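Local structure of myosin-17 (Arabidopsis thaliana, 7KFL) at residues D13-C18 with D55-T60; P235-R240 with E389-S394; V242-F247 with W296-H301. The protein probably moves organelles along actin filaments in plant cells as a class XI myosin, the part described here being its cargo-binding globular tail. All coordinates share one frame; numbering follows the deposited sequence.

Contact 1: D13-C18 with D55-T60; sequences DLLVKC and DRIIQT
Asp13 and Arg56 supply the charged part of this contact between helices 4-20 and 53-65. Arg56 NH1 donates to Asp13 OD1 at 3.0 Å with an N-H...O angle of 165°, and the oxygen lies almost in the guanidinium plane. Seen from the aspartate the geometry differs, because NH1 stands well above the carboxylate plane; the two flat groups are nearly perpendicular, unlike a side-by-side carboxylate-guanidinium pair. Arg56 NH2 adds a weak second bond to the same OD1 at 3.5 Å, which leaves one oxygen carrying both bonds of the salt bridge.

The van der Waals part centres on Val16. Its CG2 sits over one face of the guanidinium, offset toward the rim and 3.7 Å from Arg56 NH2, and the two side chains cross at about a right angle. Arg56 CG is anti to its own carbonyl carbon (chi1 -66°); the chain bends at chi2 and chi3, and the guanidinium ends with one face against the valine methyl. Val16 CG1 approaches Thr60 OG1 to 3.8 Å. More loosely, Leu15 CD2 and Ile57 CD1 come within 4.5 Å on the side where both residues pack against helix 31-43.

Within helix 53-65, Thr60 OG1 donates to Arg56 O at 2.6 Å, and Thr60 N reaches that carbonyl from the opposite face of its plane, so the hydroxyl beside Val16 is already engaged.

The short helical segments run 24° from parallel with axes 10.1 Å apart. Chemically, the interface grades from a buried Leu15-Ile57 pair to a partly exposed ion pair, in which the valine methyl over the guanidinium would probably limit its hydration on that face and help keep it turned toward Asp13.

Contact 2: P235-R240 with E389-S394; sequences PPFLVR and EDISKS
On the helical turn that brings Ile391 and Ser394 up to Phe237, Glu389 O is gripped twice: Ser392 OG donates to it at 2.7 Å and Lys393 N at 2.8 Å, both from the same face of the carbonyl plane. One step further on, at the end of the helix, Ser394, the first residue to leave helical geometry, turns its OG back to donate to Ile391 O at 3.1 Å, from above that carbonyl's plane.

The same hydroxyl meets the aromatic residue, lying 3.6 Å from Phe237 CB and equally near CG. An alanine in place of Ser394 would probably leave Ile391 O without its side-chain donor and open a small gap beside Phe237 CB and CG. Phe237 CG is anti to the backbone N (chi1 175°), which starts the ring toward helix 388-393; the far ring atom CZ then touches Asp390 CB at 3.9 Å, while Asp390 O lies over one ring face. Deeper in, Leu238 CD2 and Ile391 CD1 meet at 3.9 Å, their side chains crossing obliquely. Contact across the two segments is thus van der Waals in kind, whereas the hydrogen bonds shape each segment internally.

The segments of helices 236-260 and 388-393 lie 128° apart in direction, and the last helix of the cargo-binding tail thus packs onto the first turn of helix 236-260. Phe386, in the loop ahead of helix 388-393, touches Phe237, Leu238 and Ile391; Leu163 of helix 150-186 packs on the last two, and helix 71-89 approaches Leu238 through Leu78 and Ser392 through Leu86.

Contact 3: V242-F247 with W296-H301; sequences VFTQIF and WDELRH
Phe247 and Leu299 form the tightly packed half of this contact, which lies within the DIL domain of the globular tail and joins helix 236-260 to the turn leading into helix 300-309. Leu299 CD1 presses on the ring at 3.6 Å from Phe247 CD2 and also meets CE2, approaching obliquely. The other branch, CD2, touches the backbone at 3.5 Å from Phe247 O, so the isopropyl group straddles ring and carbonyl. Leu299 CG is anti to its carbonyl carbon (chi1 -64°), and the side chain's end comes closer to helix 236-260 than its CB does. Both residues are buried; Trp283 meets the Phe247 ring with planes about 30° apart, and Leu222 of helix 205-231 also touches that side chain.

The other half, Thr244 and Glu298, is only partly buried. It is looser where Glu298 CB lies 4.1 Å from Phe247 CB, a wider approach than the ring makes to Leu299. The glutamate chain bends at chi2 and crosses Thr244 at about a right angle, using its aliphatic part. Thr244 OG1 is turned to a different task, a hydrogen bond with Arg240 O one turn earlier, and its methyl is what faces the glutamate. Glu298 CG rests against both that methyl and the backbone, 3.7 Å from Thr244 CG2 and 3.4 Å from Thr244 O.

How the contacts relate
Contacts 2 and 3 share helix 236-260: segments 235-240, whose Pro235 sits at its N-cap position, and 242-247 follow one another along it, yet the contact centres are about 18 Å apart and the contacts touch nowhere else. Contact 3 is nested inside the chain loop that contact 2 closes, so the C-terminal helix 388-393 returns to the start of the helix that the turn before helix 300-309 meets further along. Contact 1, formed earlier in the chain by helices 4-20 and 53-65, precedes both; its centre is about 26 Å from that of contact 2 and about 37 Å from that of contact 3. Together they sample an elongated, largely helical tail whose C-terminal end folds back onto its middle.

Contact 1: D13-C18 with D55-T60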
loop_
_atom_site.group_PDB
_atom_site.type_symbol
_atom_site.label_atom_id
_atom_site.label_comp_id
_atom_site.label_asym_id
_atom_site.label_seq_id
_atom_site.Cartn_x
_atom_site.Cartn_y
_atom_site.Cartn_z
ATOM N N ASP A 13 -2.293 -30.242 17.167
ATOM C CA ASP A 13 -0.817 -30.219 17.376
ATOM C C ASP A 13 -0.104 -30.559 16.060
ATOM O O ASP A 13 0.959 -29.966 15.795
ATOM C CB ASP A 13 -0.379 -31.183 18.486
ATOM C CG ASP A 13 -0.271 -30.552 19.865
ATOM O OD1 ASP A 13 0.286 -29.439 19.963
ATOM O OD2 ASP A 13 -0.738 -31.182 20.834
ATOM N N LEU A 14 -0.673 -31.481 15.277
ATOM C CA LEU A 14 -0.123 -31.944 13.974
ATOM C C LEU A 14 -0.192 -30.811 12.939
ATOM O O LEU A 14 0.846 -30.536 12.312
ATOM C CB LEU A 14 -0.907 -33.173 13.498
ATOM C CG LEU A 14 -0.151 -34.503 13.514
ATOM C CD1 LEU A 14 0.993 -34.493 12.511
ATOM C CD2 LEU A 14 0.355 -34.837 14.911
ATOM N N LEU A 15 -1.367 -30.195 12.766
ATOM C CA LEU A 15 -1.612 -29.115 11.770
ATOM C C LEU A 15 -0.687 -27.930 12.069
ATOM O O LEU A 15 -0.061 -27.428 11.122
ATOM C CB LEU A 15 -3.086 -28.691 11.809
ATOM C CG LEU A 15 -3.518 -27.687 10.738
ATOM C CD1 LEU A 15 -3.289 -28.237 9.337
ATOM C CD2 LEU A 15 -4.976 -27.296 10.916
ATOM N N VAL A 16 -0.602 -27.518 13.340
ATOM C CA VAL A 16 0.266 -26.399 13.817
ATOM C C VAL A 16 1.703 -26.650 13.344
ATOM O O VAL A 16 2.340 -25.688 12.876
ATOM C CB VAL A 16 0.196 -26.229 15.349
ATOM C CG1 VAL A 16 1.351 -25.395 15.894
ATOM C CG2 VAL A 16 -1.135 -25.634 15.785
ATOM N N LYS A 17 2.183 -27.892 13.458
ATOM C CA LYS A 17 3.577 -28.285 13.113
ATOM C C LYS A 17 3.774 -28.239 11.593
ATOM O O LYS A 17 4.889 -27.887 11.165
ATOM C CB LYS A 17 3.904 -29.665 13.692
ATOM C CG LYS A 17 5.385 -30.032 13.731
ATOM C CD LYS A 17 6.308 -28.968 14.318
ATOM C CE LYS A 17 5.742 -28.220 15.513
ATOM N NZ LYS A 17 6.674 -27.170 15.990
ATOM N N CYS A 18 2.736 -28.559 10.814
ATOM C CA CYS A 18 2.751 -28.523 9.326
ATOM C C CYS A 18 2.770 -27.072 8.825
ATOM O O CYS A 18 3.594 -26.769 7.938
ATOM C CB CYS A 18 1.558 -29.268 8.742
ATOM S SG CYS A 18 1.617 -31.051 9.055
ATOM N N ASP A 55 -8.326 -20.919 17.067
ATOM C CA ASP A 55 -7.430 -20.142 17.967
ATOM C C ASP A 55 -5.968 -20.478 17.653
ATOM O O ASP A 55 -5.146 -19.542 17.588
ATOM C CB ASP A 55 -7.724 -20.420 19.444
ATOM C CG ASP A 55 -8.900 -19.643 20.010
ATOM O OD1 ASP A 55 -9.381 -18.716 19.324
ATOM O OD2 ASP A 55 -9.319 -19.966 21.138
ATOM N N ARG A 56 -5.666 -21.763 17.457
ATOM C CA ARG A 56 -4.282 -22.284 17.308
ATOM C C ARG A 56 -3.722 -21.897 15.936
ATOM O O ARG A 56 -2.512 -21.599 15.867
ATOM C CB ARG A 56 -4.273 -23.796 17.540
ATOM C CG ARG A 56 -4.632 -24.179 18.968
ATOM C CD ARG A 56 -3.902 -25.410 19.458
ATOM N NE ARG A 56 -2.456 -25.278 19.347
ATOM C CZ ARG A 56 -1.590 -26.270 19.525
ATOM N NH1 ARG A 56 -2.019 -27.483 19.831
ATOM N NH2 ARG A 56 -0.294 -26.045 19.396
ATOM N N ILE A 57 -4.559 -21.905 14.894
ATOM C CA ILE A 57 -4.215 -21.359 13.547
ATOM C C ILE A 57 -3.824 -19.886 13.719
ATOM O O ILE A 57 -2.729 -19.510 13.257
ATOM C CB ILE A 57 -5.377 -21.535 12.545
ATOM C CG1 ILE A 57 -5.577 -23.005 12.162
ATOM C CG2 ILE A 57 -5.169 -20.664 11.312
ATOM C CD1 ILE A 57 -6.864 -23.279 11.415
ATOM N N ILE A 58 -4.685 -19.092 14.365
ATOM C CA ILE A 58 -4.498 -17.623 14.558
ATOM C C ILE A 58 -3.200 -17.388 15.341
ATOM O O ILE A 58 -2.406 -16.525 14.913
ATOM C CB ILE A 58 -5.723 -16.992 15.253
ATOM C CG1 ILE A 58 -6.970 -17.041 14.363
ATOM C CG2 ILE A 58 -5.426 -15.574 15.720
ATOM C CD1 ILE A 58 -6.898 -16.171 13.127
ATOM N N GLN A 59 -2.993 -18.129 16.435
ATOM C CA GLN A 59 -1.795 -18.021 17.314
ATOM C C GLN A 59 -0.528 -18.302 16.497
ATOM O O GLN A 59 0.471 -17.581 16.688
ATOM C CB GLN A 59 -1.911 -18.983 18.497
ATOM C CG GLN A 59 -2.883 -18.506 19.569
ATOM C CD GLN A 59 -3.301 -19.604 20.517
ATOM O OE1 GLN A 59 -2.791 -20.724 20.472
ATOM N NE2 GLN A 59 -4.242 -19.289 21.394
ATOM N N THR A 60 -0.575 -19.306 15.619
ATOM C CA THR A 60 0.554 -19.730 14.746
ATOM C C THR A 60 0.947 -18.562 13.832
ATOM O O THR A 60 2.143 -18.196 13.828
ATOM C CB THR A 60 0.190 -21.000 13.964
ATOM O OG1 THR A 60 -0.135 -22.014 14.916
ATOM C CG2 THR A 60 1.302 -21.488 13.060
#

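Contact 2: P235-R240 with E389-S394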
loop_
_atom_site.group_PDB
_atom_site.type_symbol
_atom_site.label_atom_id
_atom_site.label_comp_id
_atom_site.label_asym_id
_atom_site.label_seq_id
_atom_site.Cartn_x
_atom_site.Cartn_y
_atom_site.Cartn_z
ATOM N N PRO A 235 -1.982 -12.014 -4.435
ATOM C CA PRO A 235 -2.967 -11.678 -5.464
ATOM C C PRO A 235 -2.733 -10.263 -5.990
ATOM O O PRO A 235 -2.715 -9.313 -5.211
ATOM C CB PRO A 235 -4.325 -11.811 -4.757
ATOM C CG PRO A 235 -3.997 -11.758 -3.277
ATOM C CD PRO A 235 -2.610 -12.350 -3.148
ATOM N N PRO A 236 -2.527 -10.082 -7.317
ATOM C CA PRO A 236 -2.162 -8.777 -7.873
ATOM C C PRO A 236 -2.983 -7.605 -7.308
ATOM O O PRO A 236 -2.407 -6.561 -7.060
ATOM C CB PRO A 236 -2.430 -8.958 -9.374
ATOM C CG PRO A 236 -2.173 -10.428 -9.618
ATOM C CD PRO A 236 -2.637 -11.122 -8.355
ATOM N N PHE A 237 -4.290 -7.814 -7.116
ATOM C CA PHE A 237 -5.258 -6.838 -6.546
ATOM C C PHE A 237 -4.704 -6.236 -5.247
ATOM O O PHE A 237 -4.703 -4.997 -5.114
ATOM C CB PHE A 237 -6.613 -7.512 -6.312
ATOM C CG PHE A 237 -7.638 -6.642 -5.630
ATOM C CD1 PHE A 237 -7.679 -6.547 -4.246
ATOM C CD2 PHE A 237 -8.558 -5.912 -6.369
ATOM C CE1 PHE A 237 -8.614 -5.742 -3.617
ATOM C CE2 PHE A 237 -9.495 -5.109 -5.739
ATOM C CZ PHE A 237 -9.524 -5.027 -4.364
ATOM N N LEU A 238 -4.263 -7.087 -4.315
ATOM C CA LEU A 238 -3.713 -6.656 -2.998
ATOM C C LEU A 238 -2.403 -5.889 -3.202
ATOM O O LEU A 238 -2.159 -4.945 -2.430
ATOM C CB LEU A 238 -3.489 -7.871 -2.089
ATOM C CG LEU A 238 -4.693 -8.339 -1.272
ATOM C CD1 LEU A 238 -4.239 -9.211 -0.109
ATOM C CD2 LEU A 238 -5.513 -7.167 -0.752
ATOM N N VAL A 239 -1.597 -6.278 -4.194
ATOM C CA VAL A 239 -0.281 -5.637 -4.494
ATOM C C VAL A 239 -0.542 -4.252 -5.103
ATOM O O VAL A 239 0.189 -3.308 -4.742
ATOM C CB VAL A 239 0.591 -6.523 -5.406
ATOM C CG1 VAL A 239 1.920 -5.858 -5.735
ATOM C CG2 VAL A 239 0.828 -7.898 -4.796
ATOM N N ARG A 240 -1.548 -4.136 -5.977
ATOM C CA ARG A 240 -2.006 -2.850 -6.575
ATOM C C ARG A 240 -2.329 -1.845 -5.462
ATOM O O ARG A 240 -1.949 -0.667 -5.613
ATOM C CB ARG A 240 -3.237 -3.049 -7.465
ATOM C CG ARG A 240 -2.935 -3.676 -8.817
ATOM C CD ARG A 240 -4.015 -3.407 -9.848
ATOM N NE ARG A 240 -5.219 -4.199 -9.627
ATOM C CZ ARG A 240 -5.361 -5.489 -9.932
ATOM N NH1 ARG A 240 -4.363 -6.173 -10.471
ATOM N NH2 ARG A 240 -6.506 -6.101 -9.681
ATOM N N GLU A 389 -14.843 -9.325 0.421
ATOM C CA GLU A 389 -15.726 -9.481 -0.767
ATOM C C GLU A 389 -15.005 -8.965 -2.021
ATOM O O GLU A 389 -15.119 -9.629 -3.067
ATOM C CB GLU A 389 -17.055 -8.756 -0.538
ATOM C CG GLU A 389 -18.073 -8.959 -1.649
ATOM C CD GLU A 389 -18.570 -10.382 -1.845
ATOM O OE1 GLU A 389 -18.395 -11.208 -0.927
ATOM O OE2 GLU A 389 -19.141 -10.661 -2.920
ATOM N N ASP A 390 -14.301 -7.828 -1.923
ATOM C CA ASP A 390 -13.498 -7.237 -3.030
ATOM C C ASP A 390 -12.394 -8.218 -3.437
ATOM O O ASP A 390 -12.243 -8.465 -4.650
ATOM C CB ASP A 390 -12.859 -5.900 -2.642
ATOM C CG ASP A 390 -13.836 -4.745 -2.508
ATOM O OD1 ASP A 390 -14.943 -4.838 -3.078
ATOM O OD2 ASP A 390 -13.476 -3.757 -1.837
ATOM N N ILE A 391 -11.648 -8.736 -2.455
ATOM C CA ILE A 391 -10.539 -9.716 -2.659
ATOM C C ILE A 391 -11.087 -10.918 -3.439
ATOM O O ILE A 391 -10.451 -11.312 -4.431
ATOM C CB ILE A 391 -9.906 -10.140 -1.315
ATOM C CG1 ILE A 391 -9.184 -8.969 -0.641
ATOM C CG2 ILE A 391 -8.989 -11.341 -1.504
ATOM C CD1 ILE A 391 -8.472 -9.333 0.642
ATOM N N SER A 392 -12.227 -11.463 -3.003
ATOM C CA SER A 392 -12.903 -12.645 -3.603
ATOM C C SER A 392 -13.472 -12.299 -4.986
ATOM O O SER A 392 -13.412 -13.174 -5.871
ATOM C CB SER A 392 -13.982 -13.175 -2.689
ATOM O OG SER A 392 -15.073 -12.272 -2.605
ATOM N N LYS A 393 -14.016 -11.085 -5.154
ATOM C CA LYS A 393 -14.651 -10.605 -6.417
ATOM C C LYS A 393 -13.636 -10.695 -7.563
ATOM O O LYS A 393 -14.021 -11.167 -8.650
ATOM C CB LYS A 393 -15.210 -9.184 -6.260
ATOM C CG LYS A 393 -16.721 -9.107 -6.053
ATOM C CD LYS A 393 -17.188 -7.963 -5.170
ATOM C CE LYS A 393 -17.558 -6.705 -5.930
ATOM N NZ LYS A 393 -17.743 -5.554 -5.014
ATOM N N SER A 394 -12.394 -10.260 -7.327
ATOM C CA SER A 394 -11.238 -10.460 -8.241
ATOM C C SER A 394 -10.651 -11.857 -8.003
ATOM O O SER A 394 -10.826 -12.383 -6.888
ATOM C CB SER A 394 -10.198 -9.382 -8.063
ATOM O OG SER A 394 -9.611 -9.443 -6.771
#

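Contact 3: V242-F247 with W296-H301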
loop_
_atom_site.group_PDB
_atom_site.type_symbol
_atom_site.label_atom_id
_atom_site.label_comp_id
_atom_site.label_asym_id
_atom_site.label_seq_id
_atom_site.Cartn_x
_atom_site.Cartn_y
_atom_site.Cartn_z
ATOM N N VAL A 242 -1.208 -1.824 -2.175
ATOM C CA VAL A 242 0.024 -1.512 -1.386
ATOM C C VAL A 242 0.756 -0.346 -2.060
ATOM O O VAL A 242 0.988 0.677 -1.388
ATOM C CB VAL A 242 0.957 -2.731 -1.236
ATOM C CG1 VAL A 242 2.237 -2.375 -0.491
ATOM C CG2 VAL A 242 0.275 -3.900 -0.547
ATOM N N PHE A 243 1.093 -0.494 -3.343
ATOM C CA PHE A 243 1.958 0.457 -4.091
ATOM C C PHE A 243 1.206 1.774 -4.321
ATOM O O PHE A 243 1.853 2.837 -4.209
ATOM C CB PHE A 243 2.489 -0.192 -5.372
ATOM C CG PHE A 243 3.592 -1.188 -5.116
ATOM C CD1 PHE A 243 4.805 -0.771 -4.587
ATOM C CD2 PHE A 243 3.415 -2.538 -5.376
ATOM C CE1 PHE A 243 5.819 -1.681 -4.329
ATOM C CE2 PHE A 243 4.431 -3.446 -5.121
ATOM C CZ PHE A 243 5.631 -3.015 -4.600
ATOM N N THR A 244 -0.104 1.713 -4.592
ATOM C CA THR A 244 -0.989 2.905 -4.728
ATOM C C THR A 244 -0.956 3.702 -3.418
ATOM O O THR A 244 -0.815 4.933 -3.487
ATOM C CB THR A 244 -2.419 2.516 -5.120
ATOM O OG1 THR A 244 -2.363 1.779 -6.342
ATOM C CG2 THR A 244 -3.327 3.712 -5.300
ATOM N N GLN A 245 -1.060 3.020 -2.274
ATOM C CA GLN A 245 -1.007 3.641 -0.920
ATOM C C GLN A 245 0.407 4.169 -0.637
ATOM O O GLN A 245 0.520 5.166 0.098
ATOM C CB GLN A 245 -1.458 2.646 0.153
ATOM C CG GLN A 245 -2.953 2.357 0.120
ATOM C CD GLN A 245 -3.487 1.846 1.437
ATOM O OE1 GLN A 245 -2.804 1.140 2.178
ATOM N NE2 GLN A 245 -4.728 2.194 1.736
ATOM N N ILE A 246 1.443 3.532 -1.191
ATOM C CA ILE A 246 2.873 3.918 -0.985
ATOM C C ILE A 246 3.200 5.153 -1.836
ATOM O O ILE A 246 3.933 6.028 -1.338
ATOM C CB ILE A 246 3.809 2.731 -1.286
ATOM C CG1 ILE A 246 3.708 1.656 -0.201
ATOM C CG2 ILE A 246 5.247 3.195 -1.479
ATOM C CD1 ILE A 246 4.442 1.999 1.077
ATOM N N PHE A 247 2.702 5.216 -3.075
ATOM C CA PHE A 247 2.899 6.374 -3.988
ATOM C C PHE A 247 2.142 7.584 -3.427
ATOM O O PHE A 247 2.653 8.718 -3.553
ATOM C CB PHE A 247 2.504 6.023 -5.426
ATOM C CG PHE A 247 3.642 5.486 -6.259
ATOM C CD1 PHE A 247 4.314 4.333 -5.881
ATOM C CD2 PHE A 247 4.049 6.134 -7.416
ATOM C CE1 PHE A 247 5.362 3.839 -6.643
ATOM C CE2 PHE A 247 5.097 5.639 -8.178
ATOM C CZ PHE A 247 5.752 4.492 -7.790
ATOM N N TRP A 296 0.930 5.793 -10.317
ATOM C CA TRP A 296 1.434 6.974 -11.070
ATOM C C TRP A 296 0.505 8.172 -10.840
ATOM O O TRP A 296 1.027 9.279 -10.607
ATOM C CB TRP A 296 1.598 6.644 -12.562
ATOM C CG TRP A 296 2.083 7.794 -13.392
ATOM C CD1 TRP A 296 1.480 8.321 -14.498
ATOM C CD2 TRP A 296 3.267 8.582 -13.167
ATOM N NE1 TRP A 296 2.209 9.375 -14.982
ATOM C CE2 TRP A 296 3.310 9.559 -14.187
ATOM C CE3 TRP A 296 4.293 8.559 -12.214
ATOM C CZ2 TRP A 296 4.339 10.498 -14.274
ATOM C CZ3 TRP A 296 5.308 9.487 -12.301
ATOM C CH2 TRP A 296 5.328 10.442 -13.318
ATOM N N ASP A 297 -0.815 7.951 -10.872
ATOM C CA ASP A 297 -1.854 9.011 -10.747
ATOM C C ASP A 297 -1.932 9.533 -9.304
ATOM O O ASP A 297 -2.525 10.606 -9.107
ATOM C CB ASP A 297 -3.217 8.513 -11.237
ATOM C CG ASP A 297 -3.312 8.403 -12.751
ATOM O OD1 ASP A 297 -2.623 9.185 -13.444
ATOM O OD2 ASP A 297 -4.075 7.536 -13.227
ATOM N N GLU A 298 -1.355 8.820 -8.335
ATOM C CA GLU A 298 -1.288 9.267 -6.917
ATOM C C GLU A 298 -0.285 10.418 -6.767
ATOM O O GLU A 298 -0.407 11.158 -5.775
ATOM C CB GLU A 298 -0.933 8.096 -6.000
ATOM C CG GLU A 298 -2.109 7.175 -5.746
ATOM C CD GLU A 298 -3.273 7.865 -5.058
ATOM O OE1 GLU A 298 -3.058 8.418 -3.959
ATOM O OE2 GLU A 298 -4.382 7.877 -5.638
ATOM N N LEU A 299 0.652 10.568 -7.713
ATOM C CA LEU A 299 1.688 11.640 -7.715
ATOM C C LEU A 299 1.176 12.889 -8.451
ATOM O O LEU A 299 1.995 13.804 -8.682
ATOM C CB LEU A 299 2.961 11.111 -8.387
ATOM C CG LEU A 299 3.667 9.952 -7.684
ATOM C CD1 LEU A 299 4.827 9.447 -8.526
ATOM C CD2 LEU A 299 4.163 10.359 -6.306
ATOM N N ARG A 300 -0.115 12.936 -8.805
ATOM C CA ARG A 300 -0.719 14.014 -9.639
ATOM C C ARG A 300 -0.446 15.393 -9.017
ATOM O O ARG A 300 -0.265 16.346 -9.796
ATOM C CB ARG A 300 -2.218 13.770 -9.860
ATOM C CG ARG A 300 -3.056 13.706 -8.591
ATOM C CD ARG A 300 -4.447 13.155 -8.859
ATOM N NE ARG A 300 -5.170 12.855 -7.624
ATOM C CZ ARG A 300 -6.363 13.343 -7.278
ATOM N NH1 ARG A 300 -7.024 14.167 -8.077
ATOM N NH2 ARG A 300 -6.904 12.987 -6.124
ATOM N N HIS A 301 -0.409 15.502 -7.681
ATOM C CA HIS A 301 -0.097 16.760 -6.944
ATOM C C HIS A 301 1.348 17.186 -7.227
ATOM O O HIS A 301 1.543 18.286 -7.776
ATOM C CB HIS A 301 -0.298 16.611 -5.429
ATOM C CG HIS A 301 -1.719 16.491 -4.987
ATOM N ND1 HIS A 301 -2.444 17.580 -4.541
ATOM C CD2 HIS A 301 -2.537 15.421 -4.883
ATOM C CE1 HIS A 301 -3.654 17.189 -4.199
ATOM N NE2 HIS A 301 -3.736 15.868 -4.401
#